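Local coordinates for monosaccharide ABC transporter substrate-binding protein, CUT2 family (Acidothermus cellulolyticus, PDB 4RU1), which probably serves as the sugar-capturing component of an ABC importer, and holds myo-inositol in the cleft between its two lobes, at residues A[106-111]-A[249-254]; A[112-115]-A[121-124]; A[26-29]-A[35-38]; A[159-164]-A[204-209]; A[254-259]-A[280-285]. One frame throughout, in Å; residues are numbered along the deposited sequence.

Interaction 1: A[106-111]-A[249-254]; sequences AFNAGI and IDQQPY. With INS (1,2,3,4,5,6-hexahydroxy-cyclohexane), chain M.
In the inositol pocket of this two-lobed binding protein, Asn108 and Gln251 bring their amides together round one ligand hydroxyl. Asn108 follows strand 104-107 of one lobe, and Gln251 stands where the chain leaves strand 248-250 of the other lobe and crosses back into helix 253-270. The amide planes are only 15° apart. With CG anti to the backbone N (chi1 -177°), Asn108 presents both ends of its amide to the ligand: OD1 accepts from inositol O5 at 2.7 Å, and ND2 donates to O6 at 2.9 Å. O6 in turn donates a hydrogen bond to Gln251 OE1, also at 2.9 Å. Asn108 ND2 and Gln251 NE2 lie 3.2 Å apart, but as two donors they do not bond; the carboxylate of Glu256 accepts a hydrogen bond from each. Beside the pocket, Asp250 OD1 accepts from Gln252 N in an Asx turn just before the helix. Replacing Asn108 by an alanine is likely to leave inositol O5 without this acceptor, O6 without its donor and Glu256 OE1 without an amide mate. Bonds from both NH2 groups to Glu256 probably fix which way round the amides sit, so that O6 is gripped as acceptor and donor at once.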
# COMPACT_ATOMS: atom_id res chain seq x y z
N ALA A 106 -9.03 -1.32 10.40
CA ALA A 106 -8.36 -0.45 9.41
C ALA A 106 -7.19 -1.21 8.81
O ALA A 106 -6.67 -2.15 9.41
CB ALA A 106 -7.97 0.88 9.98
N PHE A 107 -6.84 -0.89 7.58
CA PHE A 107 -5.76 -1.59 6.97
C PHE A 107 -5.16 -0.72 5.87
O PHE A 107 -5.77 0.27 5.41
CB PHE A 107 -6.17 -3.00 6.45
CG PHE A 107 -7.03 -2.96 5.22
CD1 PHE A 107 -8.37 -2.65 5.29
CD2 PHE A 107 -6.49 -3.35 4.01
CE1 PHE A 107 -9.17 -2.61 4.13
CE2 PHE A 107 -7.27 -3.28 2.86
CZ PHE A 107 -8.59 -2.96 2.94
N ASN A 108 -3.90 -1.02 5.52
CA ASN A 108 -3.16 -0.49 4.40
C ASN A 108 -2.72 1.00 4.56
O ASN A 108 -1.53 1.29 4.36
CB ASN A 108 -3.87 -0.61 3.09
CG ASN A 108 -3.03 -0.10 1.96
OD1 ASN A 108 -3.24 1.02 1.49
ND2 ASN A 108 -2.07 -0.86 1.52
N ALA A 109 -3.64 1.90 4.91
CA ALA A 109 -3.32 3.29 5.13
C ALA A 109 -3.93 3.77 6.39
O ALA A 109 -5.08 3.48 6.64
CB ALA A 109 -3.78 4.13 3.99
N GLY A 110 -3.21 4.62 7.11
CA GLY A 110 -3.66 5.28 8.35
C GLY A 110 -3.12 4.68 9.64
O GLY A 110 -3.81 4.70 10.63
N ILE A 111 -1.91 4.13 9.64
CA ILE A 111 -1.40 3.42 10.79
C ILE A 111 -1.32 4.38 12.04
O ILE A 111 -1.50 3.91 13.13
CB ILE A 111 -0.02 2.78 10.50
CG1 ILE A 111 0.39 1.85 11.65
CG2 ILE A 111 1.08 3.87 10.30
CD1 ILE A 111 1.60 1.01 11.33
N ILE A 249 10.24 -3.59 -1.71
CA ILE A 249 9.78 -3.70 -0.34
C ILE A 249 8.40 -4.34 -0.33
O ILE A 249 7.44 -3.78 -0.88
CB ILE A 249 9.73 -2.35 0.37
CG1 ILE A 249 11.14 -1.69 0.39
CG2 ILE A 249 9.14 -2.49 1.72
CD1 ILE A 249 11.16 -0.25 0.84
N ASP A 250 8.28 -5.49 0.31
CA ASP A 250 7.03 -6.22 0.38
C ASP A 250 6.28 -5.83 1.67
O ASP A 250 6.87 -5.88 2.76
CB ASP A 250 7.37 -7.70 0.41
CG ASP A 250 6.20 -8.62 0.26
OD1 ASP A 250 5.01 -8.23 0.00
OD2 ASP A 250 6.50 -9.82 0.40
N GLN A 251 5.03 -5.43 1.47
CA GLN A 251 4.07 -5.16 2.54
C GLN A 251 3.01 -6.22 2.71
O GLN A 251 2.12 -6.09 3.57
CB GLN A 251 3.37 -3.79 2.40
CG GLN A 251 2.43 -3.71 1.21
CD GLN A 251 1.65 -2.39 1.13
OE1 GLN A 251 1.73 -1.64 0.11
NE2 GLN A 251 0.85 -2.14 2.14
N GLN A 252 3.06 -7.25 1.86
CA GLN A 252 2.13 -8.39 1.87
C GLN A 252 0.68 -7.94 1.83
O GLN A 252 -0.12 -8.19 2.76
CB GLN A 252 2.40 -9.34 3.01
CG GLN A 252 3.78 -9.95 2.98
CD GLN A 252 3.93 -10.91 4.13
OE1 GLN A 252 4.12 -10.46 5.31
NE2 GLN A 252 3.71 -12.17 3.86
N PRO A 253 0.30 -7.37 0.67
CA PRO A 253 -1.14 -7.10 0.51
C PRO A 253 -2.08 -8.24 0.67
O PRO A 253 -3.23 -8.00 1.11
CB PRO A 253 -1.24 -6.56 -0.93
CG PRO A 253 0.02 -7.04 -1.60
CD PRO A 253 1.07 -7.01 -0.52
N TYR A 254 -1.66 -9.45 0.32
CA TYR A 254 -2.54 -10.59 0.49
C TYR A 254 -2.88 -10.74 1.94
O TYR A 254 -4.03 -11.03 2.32
CB TYR A 254 -1.88 -11.85 -0.04
CG TYR A 254 -2.73 -13.15 -0.05
CD1 TYR A 254 -2.85 -13.92 1.11
CD2 TYR A 254 -3.43 -13.58 -1.22
CE1 TYR A 254 -3.60 -15.10 1.10
CE2 TYR A 254 -4.16 -14.78 -1.23
CZ TYR A 254 -4.22 -15.53 -0.08
OH TYR A 254 -4.89 -16.73 -0.14
C1 INS M . 0.69 0.76 -2.29
C2 INS M . 0.56 1.39 -3.67
C3 INS M . -0.92 1.66 -3.96
C4 INS M . -1.62 2.42 -2.85
C5 INS M . -1.51 1.72 -1.53
C6 INS M . -0.09 1.42 -1.15
O1 INS M . 2.05 0.54 -1.91
O2 INS M . 1.20 2.68 -3.57
O3 INS M . -0.95 2.44 -5.17
O4 INS M . -3.02 2.64 -3.18
O5 INS M . -2.06 2.49 -0.45
O6 INS M . -0.03 0.62 0.07

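Interaction 2: A[112-115]-A[121-124]; sequences DQWK and MYFG
Trp114 lays its indole against Tyr122 within the beta-alpha-beta unit formed by strand 104-107, the short helix 114-117 and strand 121-124. The close part of the contact is a CH-pi meeting: Tyr122 CB sits almost squarely over the five-membered ring of Trp114, 3.4 Å from its centroid and 9° off the normal. The tyrosine ring itself is slid well away from that position. Its plane is tilted 23° from the indole and the centroids are 4.9 Å apart, so there is little stacking between the rings. Farther along the same indole face runs the backbone of Met121, whose side chain leaves on the far side of the strand and touches Ser263 of helix 253-270. CG, placed between the backbone N and the carbonyl carbon (chi1 62°), brings the Trp114 ring over the strand, where it also touches Ala106 and Ile84. The outer side is looser: Asp112 and Lys115 are exposed, and Lys115 sets its CB against the other indole face, 3.9 Å above the plane, before its extended chain carries NZ off to the carbonyl of Gly277. Replacing Trp114 by an alanine is likely to strip the cover from Tyr122 CB and the Met121 backbone and open a gap between the short helix and the strand. At the six-membered end of the indole, the nearest approach to the strand is Trp114 CZ3 to Met121 N, 3.6 Å.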
# COMPACT_ATOMS: atom_id res chain seq x y z
N ASP A 112 -1.08 5.68 11.82
CA ASP A 112 -1.00 6.69 12.90
C ASP A 112 -2.38 7.20 13.41
O ASP A 112 -2.47 7.86 14.47
CB ASP A 112 -0.20 7.91 12.38
CG ASP A 112 1.18 7.55 11.81
OD1 ASP A 112 1.92 6.73 12.42
OD2 ASP A 112 1.54 8.13 10.75
N GLN A 113 -3.44 6.92 12.67
CA GLN A 113 -4.77 7.50 12.95
C GLN A 113 -5.89 6.52 13.26
O GLN A 113 -7.02 6.92 13.57
CB GLN A 113 -5.16 8.34 11.76
CG GLN A 113 -4.24 9.51 11.53
CD GLN A 113 -3.05 9.22 10.65
OE1 GLN A 113 -3.00 8.21 9.91
NE2 GLN A 113 -2.09 10.11 10.70
N TRP A 114 -5.67 5.21 13.13
CA TRP A 114 -6.80 4.28 13.26
C TRP A 114 -7.28 4.23 14.70
O TRP A 114 -8.47 4.11 14.93
CB TRP A 114 -6.46 2.85 12.77
CG TRP A 114 -5.38 2.21 13.53
CD1 TRP A 114 -4.08 2.34 13.31
CD2 TRP A 114 -5.52 1.41 14.72
NE1 TRP A 114 -3.37 1.67 14.27
CE2 TRP A 114 -4.24 1.02 15.12
CE3 TRP A 114 -6.62 0.86 15.40
CZ2 TRP A 114 -4.04 0.25 16.26
CZ3 TRP A 114 -6.41 0.14 16.51
CH2 TRP A 114 -5.14 -0.18 16.93
N LYS A 115 -6.42 4.28 15.68
CA LYS A 115 -6.85 4.04 17.05
C LYS A 115 -7.76 5.12 17.55
O LYS A 115 -8.83 4.77 18.16
CB LYS A 115 -5.61 3.93 17.94
CG LYS A 115 -5.86 3.13 19.17
CD LYS A 115 -4.56 2.88 19.88
CE LYS A 115 -4.89 2.19 21.20
NZ LYS A 115 -3.63 1.79 21.88
N MET A 121 -8.48 -2.60 15.29
CA MET A 121 -7.21 -3.22 14.91
C MET A 121 -6.69 -2.54 13.62
O MET A 121 -7.45 -1.83 12.92
CB MET A 121 -7.43 -4.65 14.58
CG MET A 121 -7.83 -5.64 15.66
SD MET A 121 -8.18 -7.34 15.21
CE MET A 121 -10.01 -7.38 15.28
N TYR A 122 -5.45 -2.78 13.27
CA TYR A 122 -4.89 -2.27 12.04
C TYR A 122 -3.93 -3.26 11.48
O TYR A 122 -3.14 -3.83 12.25
CB TYR A 122 -4.08 -0.99 12.25
CG TYR A 122 -3.56 -0.32 10.97
CD1 TYR A 122 -4.27 0.62 10.26
CD2 TYR A 122 -2.29 -0.63 10.50
CE1 TYR A 122 -3.77 1.17 9.07
CE2 TYR A 122 -1.77 -0.08 9.28
CZ TYR A 122 -2.54 0.86 8.61
OH TYR A 122 -2.06 1.49 7.49
N PHE A 123 -3.95 -3.49 10.17
CA PHE A 123 -3.00 -4.40 9.43
C PHE A 123 -2.31 -3.65 8.31
O PHE A 123 -2.98 -3.11 7.39
CB PHE A 123 -3.77 -5.62 8.85
CG PHE A 123 -4.43 -6.45 9.92
CD1 PHE A 123 -5.66 -6.09 10.37
CD2 PHE A 123 -3.73 -7.45 10.60
CE1 PHE A 123 -6.25 -6.78 11.43
CE2 PHE A 123 -4.31 -8.15 11.65
CZ PHE A 123 -5.57 -7.79 12.05
N GLY A 124 -0.98 -3.59 8.39
CA GLY A 124 -0.15 -3.06 7.33
C GLY A 124 1.23 -2.86 7.75
O GLY A 124 1.65 -3.33 8.83

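Interaction 3: A[26-29]-A[35-38]; sequences ITHQ and FWDI. With INS (1,2,3,4,5,6-hexahydroxy-cyclohexane), chain M.
Gln29 lies along one face of the Trp36 indole, its CB 3.7 Å from the centroid of the five-membered ring in a CH-pi contact. Its CG is anti to the backbone N (chi1 167°) and the chain runs on extended, which takes the amide past the ring to the base of the tryptophan, with Gln29 CD 3.4 Å from Trp36 CB. Thr27 covers the six-membered half of the same face through CB and CG2, while Phe35 CD2 approaches the opposite face near the rim. His28 crosses the end of the indole at about a right angle: the Trp36 edge points at the imidazole face in a T-shaped pair, planes at 81°, with Trp36 CZ2 3.4 Å from His28 NE2. Both rings turn an N-H to the inositol. Trp36 NE1 donates to O4 at 3.0 Å, near the indole plane, and His28 NE2 donates to O5 at 3.0 Å with an N-H...O angle of 150°; O4 is a longer second partner of NE2. Phe35 adds a ring face, with inositol C1 lying 3.9 Å above its centre, the familiar stacking of an aromatic on the apolar side of a sugar-like ring. Behind this first shell, Thr83 bonds to His28 ND1, and the Tyr56 hydroxyl meets both Thr27 OG1 and Gln29 OE1. Thr27 OG1 also accepts from Gln29 N in an ST turn. The contact joins strand 21-27 to the start of helix 35-49 in a beta-alpha-beta unit completed by strand 52-58, with Pro253 of helix 253-270 packing on Phe35.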
# COMPACT_ATOMS: atom_id res chain seq x y z
N ILE A 26 -13.72 -1.26 2.17
CA ILE A 26 -13.81 0.06 1.58
C ILE A 26 -12.42 0.62 1.46
O ILE A 26 -11.66 0.73 2.44
CB ILE A 26 -14.65 0.92 2.47
CG1 ILE A 26 -16.07 0.34 2.55
CG2 ILE A 26 -14.76 2.31 1.89
CD1 ILE A 26 -16.93 0.96 3.65
N THR A 27 -12.02 0.94 0.23
CA THR A 27 -10.69 1.41 -0.01
C THR A 27 -10.67 2.69 -0.89
O THR A 27 -11.67 3.26 -1.29
CB THR A 27 -9.85 0.32 -0.68
OG1 THR A 27 -10.11 0.41 -2.08
CG2 THR A 27 -10.15 -1.04 -0.15
N HIS A 28 -9.46 3.19 -1.05
CA HIS A 28 -9.14 4.37 -1.87
C HIS A 28 -8.57 4.05 -3.24
O HIS A 28 -8.05 4.94 -3.87
CB HIS A 28 -8.16 5.23 -1.09
CG HIS A 28 -6.86 4.54 -0.78
ND1 HIS A 28 -6.69 3.79 0.38
CD2 HIS A 28 -5.68 4.49 -1.42
CE1 HIS A 28 -5.47 3.32 0.42
NE2 HIS A 28 -4.84 3.71 -0.67
N GLN A 29 -8.69 2.76 -3.67
CA GLN A 29 -8.16 2.24 -4.92
C GLN A 29 -8.52 3.20 -6.08
O GLN A 29 -9.72 3.54 -6.27
CB GLN A 29 -8.72 0.86 -5.18
CG GLN A 29 -8.48 0.38 -6.58
CD GLN A 29 -8.99 -0.97 -6.86
OE1 GLN A 29 -9.81 -1.52 -6.13
NE2 GLN A 29 -8.47 -1.57 -7.91
N PHE A 35 -2.44 -3.22 -7.64
CA PHE A 35 -2.06 -3.58 -6.28
C PHE A 35 -3.23 -4.11 -5.52
O PHE A 35 -3.12 -5.07 -4.79
CB PHE A 35 -1.54 -2.35 -5.52
CG PHE A 35 -1.37 -2.57 -4.05
CD1 PHE A 35 -0.26 -3.16 -3.56
CD2 PHE A 35 -2.31 -2.05 -3.16
CE1 PHE A 35 -0.09 -3.29 -2.16
CE2 PHE A 35 -2.16 -2.18 -1.81
CZ PHE A 35 -1.06 -2.84 -1.33
N TRP A 36 -4.40 -3.56 -5.77
CA TRP A 36 -5.62 -3.78 -4.97
C TRP A 36 -6.19 -5.17 -5.37
O TRP A 36 -6.99 -5.76 -4.63
CB TRP A 36 -6.62 -2.62 -5.14
CG TRP A 36 -6.10 -1.44 -4.48
CD1 TRP A 36 -5.31 -0.42 -5.05
CD2 TRP A 36 -6.09 -1.19 -3.09
NE1 TRP A 36 -4.88 0.46 -4.05
CE2 TRP A 36 -5.33 -0.02 -2.85
CE3 TRP A 36 -6.67 -1.86 -1.97
CZ2 TRP A 36 -5.17 0.49 -1.55
CZ3 TRP A 36 -6.48 -1.34 -0.72
CH2 TRP A 36 -5.73 -0.22 -0.51
N ASP A 37 -5.84 -5.68 -6.57
CA ASP A 37 -6.24 -7.07 -6.92
C ASP A 37 -5.58 -8.07 -5.95
O ASP A 37 -6.21 -9.07 -5.61
CB ASP A 37 -5.91 -7.39 -8.39
CG ASP A 37 -6.63 -6.40 -9.40
OD1 ASP A 37 -7.76 -5.95 -9.13
OD2 ASP A 37 -6.02 -6.11 -10.45
N ILE A 38 -4.37 -7.79 -5.46
CA ILE A 38 -3.76 -8.73 -4.54
C ILE A 38 -4.44 -8.62 -3.18
O ILE A 38 -4.68 -9.63 -2.52
CB ILE A 38 -2.23 -8.45 -4.39
CG1 ILE A 38 -1.52 -8.28 -5.75
CG2 ILE A 38 -1.63 -9.58 -3.59
CD1 ILE A 38 -0.21 -7.47 -5.66
C1 INS M . 0.69 0.76 -2.29
C2 INS M . 0.56 1.39 -3.67
C3 INS M . -0.92 1.66 -3.96
C4 INS M . -1.62 2.42 -2.85
C5 INS M . -1.51 1.72 -1.53
C6 INS M . -0.09 1.42 -1.15
O1 INS M . 2.05 0.54 -1.91
O2 INS M . 1.20 2.68 -3.57
O3 INS M . -0.95 2.44 -5.17
O4 INS M . -3.02 2.64 -3.18
O5 INS M . -2.06 2.49 -0.45
O6 INS M . -0.03 0.62 0.07

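Interaction 4: A[159-164]-A[204-209]; sequences ESRCNG and ITLGAP. With INS (1,2,3,4,5,6-hexahydroxy-cyclohexane), chain M.
The guanidinium of Arg161 works through its edge: inositol O1 and the carbonyl O of Leu206 both lie near its plane. Two N-H groups converge on the one hydroxyl oxygen, Arg161 NH1 at 2.8 Å from O1 and NH2 at 2.9 Å. Leu206 O is 2.9 Å from Arg161 NH1, and this carbonyl accepts a hydrogen bond from inositol O2 at 2.7 Å, so the arginine and the leucine backbone hold neighbouring hydroxyls of the ligand. The side chain reaches there by running straight from CG to NE (chi2 179°, chi3 178°) alongside Leu206, the two side chains running in opposite senses. A salt bridge from Arg161 NE to Glu127 probably fixes the rotation of the planar group, and a weak bond joins NH2 to Gln251. Arg161 and Leu206 both belong to the lobe built on the second sheet, where helix 156-168 follows strand 145-150 and Leu206 comes straight after strand 202-205, which lies next to strand 145-150 in that sheet. Gly207 then takes the N-cap position of helix 208-220. Away from the ligand the contact becomes apolar: Cys162 SG rests against Leu206 CD1 at 3.8 Å, and Leu206 CD2 is 4.2 Å from Arg161 CD. Cys162 also packs on Cys148 of strand 145-150; the two form no disulfide here, although one has been seen in another structure of this protein.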
# COMPACT_ATOMS: atom_id res chain seq x y z
N GLU A 159 3.05 9.79 1.76
CA GLU A 159 3.88 10.84 2.28
C GLU A 159 4.81 10.32 3.37
O GLU A 159 5.94 10.71 3.46
CB GLU A 159 3.00 12.02 2.82
CG GLU A 159 2.19 12.65 1.72
CD GLU A 159 2.98 13.45 0.68
OE1 GLU A 159 4.11 13.88 0.94
OE2 GLU A 159 2.41 13.58 -0.40
N SER A 160 4.33 9.37 4.18
CA SER A 160 5.17 8.82 5.24
C SER A 160 6.38 8.14 4.65
O SER A 160 7.45 8.18 5.26
CB SER A 160 4.32 7.83 6.05
OG SER A 160 3.36 8.50 6.82
N ARG A 161 6.20 7.41 3.55
CA ARG A 161 7.31 6.72 2.94
C ARG A 161 8.42 7.70 2.51
O ARG A 161 9.59 7.52 2.86
CB ARG A 161 6.86 5.90 1.70
CG ARG A 161 5.97 4.72 1.99
CD ARG A 161 5.53 3.98 0.73
NE ARG A 161 4.71 2.82 1.11
CZ ARG A 161 3.96 2.15 0.25
NH1 ARG A 161 3.95 2.41 -1.05
NH2 ARG A 161 3.30 1.13 0.67
N CYS A 162 7.98 8.74 1.83
CA CYS A 162 8.95 9.76 1.37
C CYS A 162 9.55 10.53 2.54
O CYS A 162 10.81 10.78 2.57
CB CYS A 162 8.32 10.66 0.36
SG CYS A 162 7.81 9.74 -1.09
N ASN A 163 8.73 10.89 3.52
CA ASN A 163 9.34 11.59 4.68
C ASN A 163 10.39 10.66 5.35
O ASN A 163 11.42 11.13 5.82
CB ASN A 163 8.28 12.05 5.62
CG ASN A 163 8.82 12.61 6.88
OD1 ASN A 163 8.74 11.98 7.90
ND2 ASN A 163 9.42 13.79 6.80
N GLY A 164 10.09 9.37 5.42
CA GLY A 164 11.03 8.48 6.09
C GLY A 164 12.32 8.41 5.34
O GLY A 164 13.40 8.46 5.99
N ILE A 204 13.12 5.94 -6.42
CA ILE A 204 12.25 5.04 -5.61
C ILE A 204 10.81 5.30 -5.93
O ILE A 204 10.31 6.44 -5.76
CB ILE A 204 12.47 5.23 -4.10
CG1 ILE A 204 13.90 4.92 -3.75
CG2 ILE A 204 11.52 4.30 -3.31
CD1 ILE A 204 14.21 5.10 -2.27
N THR A 205 10.16 4.27 -6.52
CA THR A 205 8.76 4.30 -6.85
C THR A 205 7.95 3.69 -5.71
O THR A 205 8.46 2.84 -4.96
CB THR A 205 8.46 3.62 -8.18
OG1 THR A 205 8.88 2.25 -8.13
CG2 THR A 205 9.09 4.39 -9.29
N LEU A 206 6.70 4.18 -5.53
CA LEU A 206 5.83 3.81 -4.40
C LEU A 206 4.76 2.74 -4.75
O LEU A 206 3.84 2.43 -3.94
CB LEU A 206 5.21 4.98 -3.72
CG LEU A 206 6.18 6.04 -3.28
CD1 LEU A 206 5.47 7.12 -2.46
CD2 LEU A 206 7.43 5.61 -2.61
N GLY A 207 4.86 2.17 -5.96
CA GLY A 207 4.09 1.04 -6.37
C GLY A 207 4.72 0.36 -7.54
O GLY A 207 5.46 1.00 -8.34
N ALA A 208 4.41 -0.91 -7.68
CA ALA A 208 5.01 -1.73 -8.76
C ALA A 208 4.64 -1.28 -10.19
O ALA A 208 5.48 -1.31 -11.07
CB ALA A 208 4.66 -3.20 -8.53
N PRO A 209 3.39 -0.85 -10.43
CA PRO A 209 3.09 -0.33 -11.75
C PRO A 209 3.92 0.88 -12.09
O PRO A 209 4.40 1.03 -13.23
CB PRO A 209 1.61 -0.03 -11.69
CG PRO A 209 1.10 -0.96 -10.66
CD PRO A 209 2.17 -1.01 -9.63
C1 INS M . 0.69 0.76 -2.29
C2 INS M . 0.56 1.39 -3.67
C3 INS M . -0.92 1.66 -3.96
C4 INS M . -1.62 2.42 -2.85
C5 INS M . -1.51 1.72 -1.53
C6 INS M . -0.09 1.42 -1.15
O1 INS M . 2.05 0.54 -1.91
O2 INS M . 1.20 2.68 -3.57
O3 INS M . -0.95 2.44 -5.17
O4 INS M . -3.02 2.64 -3.18
O5 INS M . -2.06 2.49 -0.45
O6 INS M . -0.03 0.62 0.07

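Interaction 5: A[254-259]-A[280-285]; sequences YVEGYE and VKTGPF
Thr282 faces helix 253-270 at Val255 and Glu256, and each of its side-chain atoms finds something there. CB lies 4.1 Å from Glu256 CG. From it the two branches part. The methyl CG2 reaches the helix surface, 3.8 Å from Val255 CG1 and 4.0 Å from Glu256 CG, the apolar share of the contact. The hydroxyl branch, set between the backbone N and the carbonyl carbon (chi1 60°), lies beside the glutamate stem with OG1 3.6 Å from Glu256 CG. OG1 is 3.3 Å from Glu256 OE2 but makes no hydrogen bond to it; it hydrogen-bonds instead to the backbone carbonyl O of Gln251, in the segment that leads into the helix. The carboxylate is likewise turned to other work. Glu256 extends beyond CG across Thr282 at about a right angle, and its two oxygens are taken up by the pocket amides of Asn108 and Gln251. Its side chain comes within about 5 Å of the inositol, so Thr282 packs on a second-shell residue that probably helps to position the ligand-binding amides. Val255, at the border of the contact, is partly exposed. In the fold, strand 280-281 is the outermost strand of the first sheet, next to strand 121-124, and helix 253-270 lies against it; beyond Pro284 the chain enters strand 285-287, which pairs antiparallel with strand 248-250 of the other sheet, making residues 282-284 one of the crossings between the lobes.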
# COMPACT_ATOMS: atom_id res chain seq x y z
N TYR A 254 -1.66 -9.45 0.32
CA TYR A 254 -2.54 -10.59 0.49
C TYR A 254 -2.88 -10.74 1.94
O TYR A 254 -4.03 -11.03 2.32
CB TYR A 254 -1.88 -11.85 -0.04
CG TYR A 254 -2.73 -13.15 -0.05
CD1 TYR A 254 -2.85 -13.92 1.11
CD2 TYR A 254 -3.43 -13.58 -1.22
CE1 TYR A 254 -3.60 -15.10 1.10
CE2 TYR A 254 -4.16 -14.78 -1.23
CZ TYR A 254 -4.22 -15.53 -0.08
OH TYR A 254 -4.89 -16.73 -0.14
N VAL A 255 -1.87 -10.57 2.79
CA VAL A 255 -2.06 -10.65 4.24
C VAL A 255 -2.95 -9.52 4.77
O VAL A 255 -3.73 -9.72 5.70
CB VAL A 255 -0.75 -10.74 5.02
CG1 VAL A 255 -0.94 -10.74 6.54
CG2 VAL A 255 -0.02 -12.00 4.59
N GLU A 256 -2.67 -8.30 4.33
CA GLU A 256 -3.53 -7.18 4.71
C GLU A 256 -5.02 -7.44 4.44
O GLU A 256 -5.84 -7.27 5.33
CB GLU A 256 -3.11 -5.91 4.01
CG GLU A 256 -1.69 -5.47 4.36
CD GLU A 256 -1.23 -4.23 3.67
OE1 GLU A 256 -1.99 -3.55 2.93
OE2 GLU A 256 -0.01 -3.90 3.79
N GLY A 257 -5.33 -7.84 3.22
CA GLY A 257 -6.75 -8.12 2.88
C GLY A 257 -7.30 -9.32 3.57
O GLY A 257 -8.42 -9.30 4.07
N TYR A 258 -6.49 -10.38 3.68
CA TYR A 258 -6.89 -11.56 4.41
C TYR A 258 -7.19 -11.31 5.86
O TYR A 258 -8.23 -11.73 6.42
CB TYR A 258 -5.81 -12.69 4.24
CG TYR A 258 -6.14 -13.96 4.99
CD1 TYR A 258 -5.82 -14.09 6.34
CD2 TYR A 258 -6.72 -15.06 4.34
CE1 TYR A 258 -6.10 -15.28 7.04
CE2 TYR A 258 -6.99 -16.25 5.02
CZ TYR A 258 -6.68 -16.35 6.36
OH TYR A 258 -6.91 -17.56 7.00
N GLU A 259 -6.27 -10.63 6.52
CA GLU A 259 -6.48 -10.40 7.94
C GLU A 259 -7.59 -9.40 8.25
O GLU A 259 -8.25 -9.49 9.32
CB GLU A 259 -5.21 -9.94 8.61
CG GLU A 259 -4.05 -10.98 8.64
CD GLU A 259 -4.43 -12.32 9.33
OE1 GLU A 259 -5.27 -12.24 10.24
OE2 GLU A 259 -3.84 -13.36 9.01
N VAL A 280 -0.80 -4.62 13.75
CA VAL A 280 -0.20 -5.89 13.30
C VAL A 280 0.55 -5.67 11.98
O VAL A 280 -0.02 -5.28 10.97
CB VAL A 280 -1.25 -6.94 13.08
CG1 VAL A 280 -0.65 -8.24 12.55
CG2 VAL A 280 -1.97 -7.15 14.41
N LYS A 281 1.85 -6.00 11.99
CA LYS A 281 2.75 -5.66 10.94
C LYS A 281 2.73 -6.72 9.86
O LYS A 281 2.66 -7.92 10.17
CB LYS A 281 4.16 -5.63 11.46
CG LYS A 281 4.48 -4.61 12.49
CD LYS A 281 5.99 -4.66 12.77
CE LYS A 281 6.31 -3.87 14.01
NZ LYS A 281 5.84 -4.57 15.24
N THR A 282 2.69 -6.28 8.60
CA THR A 282 2.72 -7.18 7.44
C THR A 282 3.99 -6.93 6.63
O THR A 282 4.18 -7.51 5.53
CB THR A 282 1.43 -7.00 6.58
OG1 THR A 282 1.44 -5.61 6.15
CG2 THR A 282 0.19 -7.25 7.38
N GLY A 283 4.81 -5.99 7.12
CA GLY A 283 6.11 -5.60 6.42
C GLY A 283 6.72 -4.55 7.30
O GLY A 283 6.18 -4.30 8.38
N PRO A 284 7.81 -3.93 6.91
CA PRO A 284 8.44 -4.09 5.60
C PRO A 284 9.37 -5.29 5.57
O PRO A 284 9.94 -5.64 6.60
CB PRO A 284 9.26 -2.82 5.44
CG PRO A 284 9.62 -2.45 6.83
CD PRO A 284 8.44 -2.87 7.68
N PHE A 285 9.58 -5.81 4.36
CA PHE A 285 10.62 -6.79 4.10
C PHE A 285 11.23 -6.52 2.73
O PHE A 285 10.48 -6.45 1.73
CB PHE A 285 10.08 -8.21 4.17
CG PHE A 285 11.15 -9.28 3.96
CD1 PHE A 285 12.11 -9.50 4.91
CD2 PHE A 285 11.14 -10.08 2.80
CE1 PHE A 285 13.09 -10.49 4.70
CE2 PHE A 285 12.06 -11.08 2.60
CZ PHE A 285 13.07 -11.25 3.53

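From the N terminus, interaction 3 closes first, a short turn from strand 21-27 into helix 35-49. Interaction 1 opens next at 106-111 and closes only at 249-254, so its long loop encloses two others: interaction 2, a tight return from helix 114-117 to strand 121-124 in the first lobe, and interaction 4, which spans about forty residues within the second lobe. Interaction 5 starts where interaction 1 ends, sharing Tyr254, and ties helix 253-270 to the edge strand 280-281. No loops cross. Interactions 1, 3 and 4 meet at the inositol, bringing both lobes to it, while interactions 2 and 5 reach the first sheet at its neighbouring strands 121-124 and 280-281.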